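PDB 4MBO: serine-rich Repeat Adhesion Glycoprotein (Srr1) from Streptococcus agalactiae, which probably attaches the bacterium to host surfaces by binding fibrinogen through its tandem immunoglobulin-like domains. Local coordinates for residues N208-I213 / K268-W273; T171-R176 / S299-I304; Q18-A23 / A143-Q148. All coordinates share one frame; numbering follows the deposited sequence. Where two conformers were deposited one is given.

Interaction 1 of 3, residues N208-I213 / K268-W273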
loop_
_atom_site.group_PDB
_atom_site.type_symbol
_atom_site.label_atom_id
_atom_site.label_comp_id
_atom_site.label_asym_id
_atom_site.label_seq_id
_atom_site.Cartn_x
_atom_site.Cartn_y
_atom_site.Cartn_z
ATOM N N ASN A 208 6.804 10.897 -30.908
ATOM C CA ASN A 208 7.181 11.158 -29.526
ATOM C C ASN A 208 6.831 9.993 -28.605
ATOM O O ASN A 208 5.980 9.145 -28.922
ATOM C CB ASN A 208 6.432 12.384 -28.974
ATOM C CG ASN A 208 6.933 13.709 -29.505
ATOM O OD1 ASN A 208 7.954 13.786 -30.187
ATOM N ND2 ASN A 208 6.232 14.769 -29.150
ATOM N N LEU A 209 7.444 10.018 -27.431
ATOM C CA LEU A 209 7.061 9.137 -26.334
ATOM C C LEU A 209 5.776 9.723 -25.687
ATOM O O LEU A 209 5.673 10.932 -25.472
ATOM C CB LEU A 209 8.168 9.081 -25.305
ATOM C CG LEU A 209 9.459 8.393 -25.755
ATOM C CD1 LEU A 209 10.630 8.900 -24.889
ATOM C CD2 LEU A 209 9.311 6.884 -25.689
ATOM N N TYR A 210 4.821 8.847 -25.429
ATOM C CA TYR A 210 3.558 9.167 -24.763
ATOM C C TYR A 210 3.322 8.200 -23.608
ATOM O O TYR A 210 3.866 7.094 -23.565
ATOM C CB TYR A 210 2.342 9.054 -25.698
ATOM C CG TYR A 210 2.251 10.009 -26.829
ATOM C CD1 TYR A 210 2.972 9.783 -28.002
ATOM C CD2 TYR A 210 1.397 11.115 -26.794
ATOM C CE1 TYR A 210 2.883 10.646 -29.073
ATOM C CE2 TYR A 210 1.327 11.999 -27.865
ATOM C CZ TYR A 210 2.062 11.747 -29.005
ATOM O OH TYR A 210 2.017 12.569 -30.111
ATOM N N THR A 211 2.531 8.660 -22.647
ATOM C CA THR A 211 1.985 7.788 -21.598
ATOM C C THR A 211 0.467 7.808 -21.689
ATOM O O THR A 211 -0.145 8.864 -21.680
ATOM C CB THR A 211 2.464 8.145 -20.203
ATOM O OG1 THR A 211 3.806 7.702 -20.061
ATOM C CG2 THR A 211 1.592 7.499 -19.129
ATOM N N ILE A 212 -0.118 6.616 -21.884
ATOM C CA ILE A 212 -1.537 6.443 -21.914
ATOM C C ILE A 212 -1.918 5.686 -20.626
ATOM O O ILE A 212 -1.281 4.687 -20.241
ATOM C CB ILE A 212 -2.014 5.574 -23.086
ATOM C CG1 ILE A 212 -1.395 5.996 -24.437
ATOM C CG2 ILE A 212 -3.538 5.555 -23.112
ATOM C CD1 ILE A 212 -1.482 7.440 -24.738
ATOM N N ILE A 213 -2.956 6.184 -19.967
ATOM C CA ILE A 213 -3.521 5.550 -18.771
ATOM C C ILE A 213 -4.965 5.242 -19.133
ATOM O O ILE A 213 -5.721 6.129 -19.566
ATOM C CB ILE A 213 -3.428 6.472 -17.562
ATOM C CG1 ILE A 213 -1.931 6.638 -17.192
ATOM C CG2 ILE A 213 -4.231 5.911 -16.389
ATOM C CD1 ILE A 213 -1.629 7.824 -16.328
ATOM N N LYS A 268 -9.537 7.241 -21.351
ATOM C CA LYS A 268 -8.070 7.263 -21.471
ATOM C C LYS A 268 -7.557 8.643 -21.200
ATOM O O LYS A 268 -8.124 9.624 -21.677
ATOM C CB LYS A 268 -7.554 6.954 -22.886
ATOM C CG LYS A 268 -7.686 5.553 -23.416
ATOM C CD LYS A 268 -6.935 5.420 -24.748
ATOM C CE LYS A 268 -7.151 6.614 -25.671
ATOM N NZ LYS A 268 -6.760 6.340 -27.098
ATOM N N ILE A 269 -6.436 8.692 -20.504
ATOM C CA ILE A 269 -5.658 9.916 -20.262
ATOM C C ILE A 269 -4.395 9.742 -21.115
ATOM O O ILE A 269 -3.727 8.692 -21.059
ATOM C CB ILE A 269 -5.292 10.065 -18.779
ATOM C CG1 ILE A 269 -6.535 10.468 -17.997
ATOM C CG2 ILE A 269 -4.163 11.071 -18.566
ATOM C CD1 ILE A 269 -6.376 10.356 -16.496
ATOM N N THR A 270 -4.081 10.747 -21.939
ATOM C CA THR A 270 -2.951 10.691 -22.832
ATOM C C THR A 270 -2.028 11.872 -22.569
ATOM O O THR A 270 -2.428 13.032 -22.660
ATOM C CB THR A 270 -3.410 10.770 -24.316
ATOM O OG1 THR A 270 -4.305 9.674 -24.599
ATOM C CG2 THR A 270 -2.223 10.678 -25.250
ATOM N N ILE A 271 -0.790 11.560 -22.202
ATOM C CA ILE A 271 0.257 12.533 -21.914
ATOM C C ILE A 271 1.336 12.456 -22.970
ATOM O O ILE A 271 1.977 11.423 -23.115
ATOM C CB ILE A 271 0.926 12.254 -20.551
ATOM C CG1 ILE A 271 -0.124 12.331 -19.448
ATOM C CG2 ILE A 271 2.017 13.275 -20.287
ATOM C CD1 ILE A 271 0.295 11.643 -18.146
ATOM N N ASP A 272 1.554 13.564 -23.689
ATOM C CA ASP A 272 2.632 13.689 -24.686
ATOM C C ASP A 272 3.879 14.184 -23.934
ATOM O O ASP A 272 3.846 15.260 -23.324
ATOM C CB ASP A 272 2.210 14.747 -25.706
ATOM C CG ASP A 272 3.196 14.964 -26.833
ATOM O OD1 ASP A 272 4.332 14.432 -26.845
ATOM O OD2 ASP A 272 2.800 15.771 -27.747
ATOM N N TRP A 273 4.945 13.391 -23.942
ATOM C CA TRP A 273 6.191 13.795 -23.274
ATOM C C TRP A 273 6.999 14.824 -24.069
ATOM O O TRP A 273 8.031 15.296 -23.600
ATOM C CB TRP A 273 7.018 12.597 -22.863
ATOM C CG TRP A 273 6.311 11.739 -21.858
ATOM C CD1 TRP A 273 5.886 10.460 -22.051
ATOM C CD2 TRP A 273 5.970 12.082 -20.500
ATOM N NE1 TRP A 273 5.311 9.979 -20.900
ATOM C CE2 TRP A 273 5.295 10.980 -19.955
ATOM C CE3 TRP A 273 6.113 13.233 -19.719
ATOM C CZ2 TRP A 273 4.800 10.971 -18.646
ATOM C CZ3 TRP A 273 5.597 13.228 -18.410
ATOM C CH2 TRP A 273 4.968 12.104 -17.899
HETATM O O HOH W 1 2.204 15.409 -30.226
#
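Tyr210–Ile213 and Ile269–Asp272 run antiparallel with axes 4.7 Å apart; Thr211–Ile271 and Ile213–Ile269 form the hydrogen-bonded pairs, Tyr210–Asp272 and Ile212–Thr270 the non-hydrogen-bonded ones. One further backbone bond, from Trp273 N to Leu209 O, continues the ladder toward Asn208. Near it the indole edge of Trp273 meets a hydroxyl: NE1 donates to Thr211 OG1 at 2.9 Å, with the oxygen in the ring plane, so a buried tryptophan serves a polar partner while its rings pack. A chi1 of -75° holds OG1 beside its own backbone N, and there it also bonds to Thr300 O, so threonine's small polar branch links three chain segments inside a mostly apolar layer. This is the inner face of a five-stranded antiparallel sheet in the adhesin's C-terminal immunoglobulin-like beta sandwich, where strand 186-202 of the opposing sheet packs on Leu209, Thr211, Ile213 and Trp273; beta-branched, apolar Ile213, Ile269 and Ile271 suit it.

On the other face the Tyr210 ring lies against Asp272, CE2 3.6 Å from CB, with ring and carboxylate planes 26° apart. Asp272 OD1 uses its syn lone pair to accept Asn208 ND2 at 3.0 Å and also receives the backbone N of Lys274, while a water bridges OD2 and Tyr210 OH. Farther along, Ile212 and Thr270 point the same way side by side, their methyls CD1 and CG2 tightly packed at 3.4 Å.

Interaction 2 of 3, residues T171-R176 / S299-I304; sequences TNVRSR and STVSDI
Val173 and Val301 meet between the two sheets of the C-terminal immunoglobulin-like beta sandwich: strand 169-181 belongs to one sheet, strand 295-302 to the other. The segments run antiparallel at 169°, their axes 6.5 Å apart, and they are joined by side-chain packing without hydrogen bonds between them. Such a close approach suits the short, beta-branched or small residues found here.

The two valines slide past each other in opposite directions. Val301 divides its methyls between two partners. CG1, anti to the backbone N (chi1 172°), lies 3.8 Å from Thr171 CG2, whereas CG2 settles 3.8 Å from Val173 CB and also reaches the carbonyl oxygen of Asn172. Val173 answers with both of its own methyls: CG2 passes Val301 CG2 at 3.9 Å and approaches the carbonyl carbon of Thr300, while CG1 turns toward Ser299 O. Thr171 presents its methyl to the valine, and its hydroxyl bonds to Ser310 on strand 309-316, a division of labour for which threonine is well suited.

At the other end the packing becomes polar. Ser175 CB rests 3.7 Å from Ser299 OG, but the two hydroxyl oxygens stand 4.0 Å apart and are not bonded to each other. Each is hydrogen-bonded instead to Tyr189 OH, although the main partner of Ser299 OG is Thr191 OG1; the tyrosine hydroxyl is thus shared by two buried serines. Asn172 and Arg174 point away from this interface, as alternation along a strand requires. Where strand 295-302 ends, a short relay fixes the departing chain: Thr300 OG1 donates to Ser302 OG at 2.8 Å, and Ser302 OG in turn donates to Asp303 O at 2.7 Å.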
loop_
_atom_site.group_PDB
_atom_site.type_symbol
_atom_site.label_atom_id
_atom_site.label_comp_id
_atom_site.label_asym_id
_atom_site.label_seq_id
_atom_site.Cartn_x
_atom_site.Cartn_y
_atom_site.Cartn_z
ATOM N N THR A 171 11.931 1.457 -23.829
ATOM C CA THR A 171 10.958 2.002 -22.908
ATOM C C THR A 171 10.886 1.154 -21.651
ATOM O O THR A 171 11.291 -0.005 -21.647
ATOM C CB THR A 171 9.540 2.074 -23.532
ATOM O OG1 THR A 171 9.137 0.767 -23.957
ATOM C CG2 THR A 171 9.476 2.985 -24.738
ATOM N N ASN A 172 10.408 1.740 -20.562
ATOM C CA ASN A 172 10.131 0.980 -19.345
ATOM C C ASN A 172 9.125 1.737 -18.486
ATOM O O ASN A 172 9.142 2.943 -18.444
ATOM C CB ASN A 172 11.380 0.570 -18.550
ATOM C CG ASN A 172 12.112 1.732 -17.901
ATOM O OD1 ASN A 172 11.931 1.968 -16.714
ATOM N ND2 ASN A 172 12.948 2.434 -18.668
ATOM N N VAL A 173 8.242 0.998 -17.807
ATOM C CA VAL A 173 7.134 1.583 -17.061
ATOM C C VAL A 173 6.637 0.625 -15.987
ATOM O O VAL A 173 6.796 -0.614 -16.095
ATOM C CB VAL A 173 5.972 1.935 -18.059
ATOM C CG1 VAL A 173 5.296 0.649 -18.561
ATOM C CG2 VAL A 173 4.935 2.885 -17.463
ATOM N N ARG A 174 6.011 1.187 -14.966
ATOM C CA ARG A 174 5.368 0.394 -13.903
ATOM C C ARG A 174 4.249 1.203 -13.287
ATOM O O ARG A 174 4.330 2.422 -13.256
ATOM C CB ARG A 174 6.387 -0.053 -12.844
ATOM C CG ARG A 174 5.801 -0.934 -11.763
ATOM C CD ARG A 174 6.877 -1.528 -10.857
ATOM N NE ARG A 174 7.720 -0.480 -10.277
ATOM C CZ ARG A 174 8.764 -0.713 -9.480
ATOM N NH1 ARG A 174 9.070 -1.960 -9.132
ATOM N NH2 ARG A 174 9.502 0.302 -9.036
ATOM N N SER A 175 3.182 0.560 -12.824
ATOM C CA SER A 175 2.113 1.277 -12.159
ATOM C C SER A 175 1.591 0.476 -10.994
ATOM O O SER A 175 1.879 -0.691 -10.910
ATOM C CB SER A 175 1.006 1.602 -13.127
ATOM O OG SER A 175 0.399 0.389 -13.589
ATOM N N ARG A 176 0.860 1.123 -10.104
ATOM C CA ARG A 176 0.337 0.464 -8.903
ATOM C C ARG A 176 -0.807 1.237 -8.285
ATOM O O ARG A 176 -0.773 2.449 -8.209
ATOM C CB ARG A 176 1.500 0.363 -7.900
ATOM C CG ARG A 176 1.264 -0.508 -6.700
ATOM C CD ARG A 176 2.558 -0.649 -5.887
ATOM N NE ARG A 176 2.341 -1.718 -4.944
ATOM C CZ ARG A 176 2.031 -1.570 -3.673
ATOM N NH1 ARG A 176 1.753 -2.653 -2.975
ATOM N NH2 ARG A 176 1.964 -0.375 -3.096
ATOM N N SER A 299 -1.085 1.449 -17.692
ATOM C CA SER A 299 -0.278 2.611 -18.109
ATOM C C SER A 299 0.731 2.194 -19.136
ATOM O O SER A 299 1.245 1.070 -19.103
ATOM C CB SER A 299 0.507 3.185 -16.916
ATOM O OG SER A 299 -0.365 3.596 -15.896
ATOM N N THR A 300 1.091 3.124 -20.016
ATOM C CA THR A 300 2.096 2.826 -21.013
ATOM C C THR A 300 3.185 3.879 -21.093
ATOM O O THR A 300 3.043 4.969 -20.577
ATOM C CB THR A 300 1.502 2.797 -22.446
ATOM O OG1 THR A 300 1.221 4.138 -22.887
ATOM C CG2 THR A 300 0.273 1.930 -22.556
ATOM N N VAL A 301 4.251 3.507 -21.800
ATOM C CA VAL A 301 5.178 4.450 -22.377
ATOM C C VAL A 301 5.173 3.922 -23.832
ATOM O O VAL A 301 5.721 2.820 -24.105
ATOM C CB VAL A 301 6.568 4.447 -21.766
ATOM C CG1 VAL A 301 7.479 5.333 -22.592
ATOM C CG2 VAL A 301 6.521 4.957 -20.352
ATOM N N SER A 302 4.501 4.639 -24.732
ATOM C CA SER A 302 4.235 4.091 -26.068
ATOM C C SER A 302 3.928 5.185 -27.037
ATOM O O SER A 302 3.981 6.352 -26.697
ATOM C CB SER A 302 2.968 3.191 -26.003
ATOM O OG SER A 302 1.770 3.958 -25.664
ATOM N N ASP A 303 3.616 4.789 -28.267
ATOM C CA ASP A 303 3.055 5.725 -29.214
ATOM C C ASP A 303 1.575 5.943 -28.818
ATOM O O ASP A 303 1.028 5.243 -27.935
ATOM C CB ASP A 303 3.164 5.171 -30.631
ATOM C CG ASP A 303 2.372 3.908 -30.809
ATOM O OD1 ASP A 303 2.504 2.990 -30.005
ATOM O OD2 ASP A 303 1.602 3.838 -31.799
ATOM N N ILE A 304 0.931 6.922 -29.441
ATOM C CA ILE A 304 -0.424 7.273 -29.061
ATOM C C ILE A 304 -1.416 6.125 -29.299
ATOM O O ILE A 304 -2.407 6.033 -28.590
ATOM C CB ILE A 304 -0.827 8.570 -29.762
ATOM C CG1 ILE A 304 -1.909 9.283 -28.967
ATOM C CG2 ILE A 304 -1.199 8.308 -31.218
ATOM C CD1 ILE A 304 -2.216 10.687 -29.423
#

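Interaction 3 of 3, residues Q18-A23 / A143-Q148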
loop_
_atom_site.group_PDB
_atom_site.type_symbol
_atom_site.label_atom_id
_atom_site.label_comp_id
_atom_site.label_asym_id
_atom_site.label_seq_id
_atom_site.Cartn_x
_atom_site.Cartn_y
_atom_site.Cartn_z
ATOM N N GLN A 18 -4.133 -12.251 31.569
ATOM C CA GLN A 18 -3.698 -13.599 31.894
ATOM C C GLN A 18 -3.825 -14.534 30.700
ATOM O O GLN A 18 -4.582 -14.258 29.769
ATOM C CB GLN A 18 -4.575 -14.156 33.028
ATOM C CG GLN A 18 -4.592 -13.317 34.303
ATOM C CD GLN A 18 -3.266 -13.329 35.026
ATOM O OE1 GLN A 18 -2.654 -14.389 35.204
ATOM N NE2 GLN A 18 -2.819 -12.164 35.468
ATOM N N LYS A 19 -3.080 -15.642 30.726
ATOM C CA LYS A 19 -3.145 -16.641 29.656
ATOM C C LYS A 19 -2.902 -15.984 28.301
ATOM O O LYS A 19 -3.473 -16.376 27.292
ATOM C CB LYS A 19 -4.523 -17.358 29.670
ATOM C CG LYS A 19 -4.890 -17.855 31.054
ATOM C CD LYS A 19 -6.233 -18.583 31.113
ATOM C CE LYS A 19 -6.117 -19.962 30.520
ATOM N NZ LYS A 19 -7.221 -20.833 30.992
ATOM N N VAL A 20 -1.993 -15.013 28.282
ATOM C CA VAL A 20 -1.725 -14.323 27.043
ATOM C C VAL A 20 -0.975 -15.182 26.013
ATOM O O VAL A 20 0.017 -15.875 26.330
ATOM C CB VAL A 20 -0.872 -13.055 27.305
ATOM C CG1 VAL A 20 -0.527 -12.375 26.004
ATOM C CG2 VAL A 20 -1.580 -12.098 28.259
ATOM N N ASN A 21 -1.500 -15.163 24.786
ATOM C CA ASN A 21 -0.948 -15.853 23.632
ATOM C C ASN A 21 -0.871 -14.809 22.503
ATOM O O ASN A 21 -1.732 -13.924 22.443
ATOM C CB ASN A 21 -1.871 -17.005 23.202
ATOM C CG ASN A 21 -1.901 -18.152 24.209
ATOM O OD1 ASN A 21 -0.940 -18.894 24.333
ATOM N ND2 ASN A 21 -3.027 -18.338 24.872
ATOM N N ILE A 22 0.158 -14.887 21.652
ATOM C CA ILE A 22 0.240 -14.017 20.483
ATOM C C ILE A 22 1.080 -14.746 19.446
ATOM O O ILE A 22 2.049 -15.432 19.787
ATOM C CB ILE A 22 0.813 -12.612 20.843
ATOM C CG1 ILE A 22 0.705 -11.693 19.621
ATOM C CG2 ILE A 22 2.257 -12.695 21.352
ATOM C CD1 ILE A 22 0.892 -10.234 19.958
ATOM N N ALA A 23 0.713 -14.599 18.178
ATOM C CA ALA A 23 1.406 -15.259 17.103
ATOM C C ALA A 23 1.259 -14.517 15.799
ATOM O O ALA A 23 0.274 -13.779 15.581
ATOM C CB ALA A 23 0.894 -16.669 16.923
ATOM N N ALA A 143 5.389 -8.694 17.144
ATOM C CA ALA A 143 4.247 -8.154 17.840
ATOM C C ALA A 143 4.363 -8.570 19.283
ATOM O O ALA A 143 4.702 -9.708 19.585
ATOM C CB ALA A 143 2.952 -8.653 17.245
ATOM N N THR A 144 3.989 -7.664 20.181
ATOM C CA THR A 144 4.069 -7.883 21.620
ATOM C C THR A 144 2.760 -7.572 22.323
ATOM O O THR A 144 2.113 -6.585 22.027
ATOM C CB THR A 144 5.148 -6.962 22.230
ATOM O OG1 THR A 144 6.437 -7.326 21.703
ATOM C CG2 THR A 144 5.218 -7.072 23.733
ATOM N N LEU A 145 2.383 -8.425 23.279
ATOM C CA LEU A 145 1.238 -8.159 24.126
ATOM C C LEU A 145 1.717 -8.504 25.542
ATOM O O LEU A 145 1.940 -9.652 25.866
ATOM C CB LEU A 145 -0.005 -8.977 23.711
ATOM C CG LEU A 145 -1.224 -8.783 24.625
ATOM C CD1 LEU A 145 -1.643 -7.332 24.815
ATOM C CD2 LEU A 145 -2.382 -9.555 24.028
ATOM N N ASN A 146 1.894 -7.463 26.355
ATOM C CA ASN A 146 2.454 -7.587 27.696
ATOM C C ASN A 146 3.829 -8.259 27.559
ATOM O O ASN A 146 4.688 -7.796 26.807
ATOM C CB ASN A 146 1.527 -8.344 28.634
ATOM C CG ASN A 146 1.955 -8.232 30.111
ATOM O OD1 ASN A 146 2.532 -7.222 30.533
ATOM N ND2 ASN A 146 1.650 -9.251 30.892
ATOM N N ASN A 147 4.012 -9.377 28.239
ATOM C CA ASN A 147 5.310 -10.066 28.227
ATOM C C ASN A 147 5.432 -11.158 27.172
ATOM O O ASN A 147 6.430 -11.882 27.148
ATOM C CB ASN A 147 5.567 -10.653 29.633
ATOM C CG ASN A 147 5.733 -9.577 30.693
ATOM O OD1 ASN A 147 5.276 -9.725 31.846
ATOM N ND2 ASN A 147 6.351 -8.470 30.312
ATOM N N GLN A 148 4.447 -11.282 26.281
ATOM C CA GLN A 148 4.513 -12.297 25.232
ATOM C C GLN A 148 4.798 -11.659 23.902
ATOM O O GLN A 148 4.218 -10.623 23.572
ATOM C CB GLN A 148 3.191 -13.044 25.130
ATOM C CG GLN A 148 2.772 -13.727 26.428
ATOM C CD GLN A 148 3.807 -14.658 27.041
ATOM O OE1 GLN A 148 4.007 -14.648 28.272
ATOM N NE2 GLN A 148 4.471 -15.418 26.231
#
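Val20 and Ile22, alternate residues on one side of strand 20-25, press against Ala143, Leu145 and Gln148. Val20 works chiefly through CG1, which lies 3.6 Å from Gln148 CG and 3.9 Å from Leu145 CG, fitting between the two side chains. Ile22 reaches deeper. With chi1 at -173° and chi2 at 165° its CG1 and CD1 extend away from the backbone, and CD1 comes to rest 3.8 Å from Ala143 CB and 4.1 Å from Leu145 CB; the small alanine gives room for this long branch. The other branch, CG2, packs 3.6 Å from Gln148 O. Gln148 contributes its aliphatic part: CG sits 3.5 Å from Val20 O, and a bend at chi2 (-54°) turns CD away from a straight course. A glutamine suits this exposed margin, since its methylenes cover the valine while the chain ends in a polar amide.

A tight turn sets Leu145 and Gln148 beside each other. Leu145 N bonds to Gln148 O, and Gln148 N to Leu145 O at 3.0 Å, closing a type II' turn in which Asn146 takes a positive phi, a conformation asparagine tolerates better than most residues. Farther out, Phe49 and Leu45 of strand 43-51 pack on Val20 and Ile22 respectively, while Phe60 and Val62 of strand 59-64 lie against Leu145. The arrangement is that of an immunoglobulin-like beta sandwich, with the outermost strand of one sheet packed, nearly antiparallel to strand 139-145, against the beta-hairpin 139-145/148-157 of the other.

In the fold
Interaction 3 comes first along the chain and closes before the other two open; interaction 1 is nested inside the loop closed by interaction 2. The last two are neighbours, their centres 8 Å apart, and share a five-stranded sheet in which strand 210-215 lies between 269-272 and 295-302. Interaction 1 pairs two neighbouring strands within that sheet, and interaction 2 joins it to the opposing one. Interaction 3 belongs to a separate pair of sheets, its centre 52 Å from interaction 1 and 47 Å from interaction 2. The contacts thus mark two beta-sandwich domains in tandem, consistent with related fibrinogen-binding adhesins, which hold ligand between such domains.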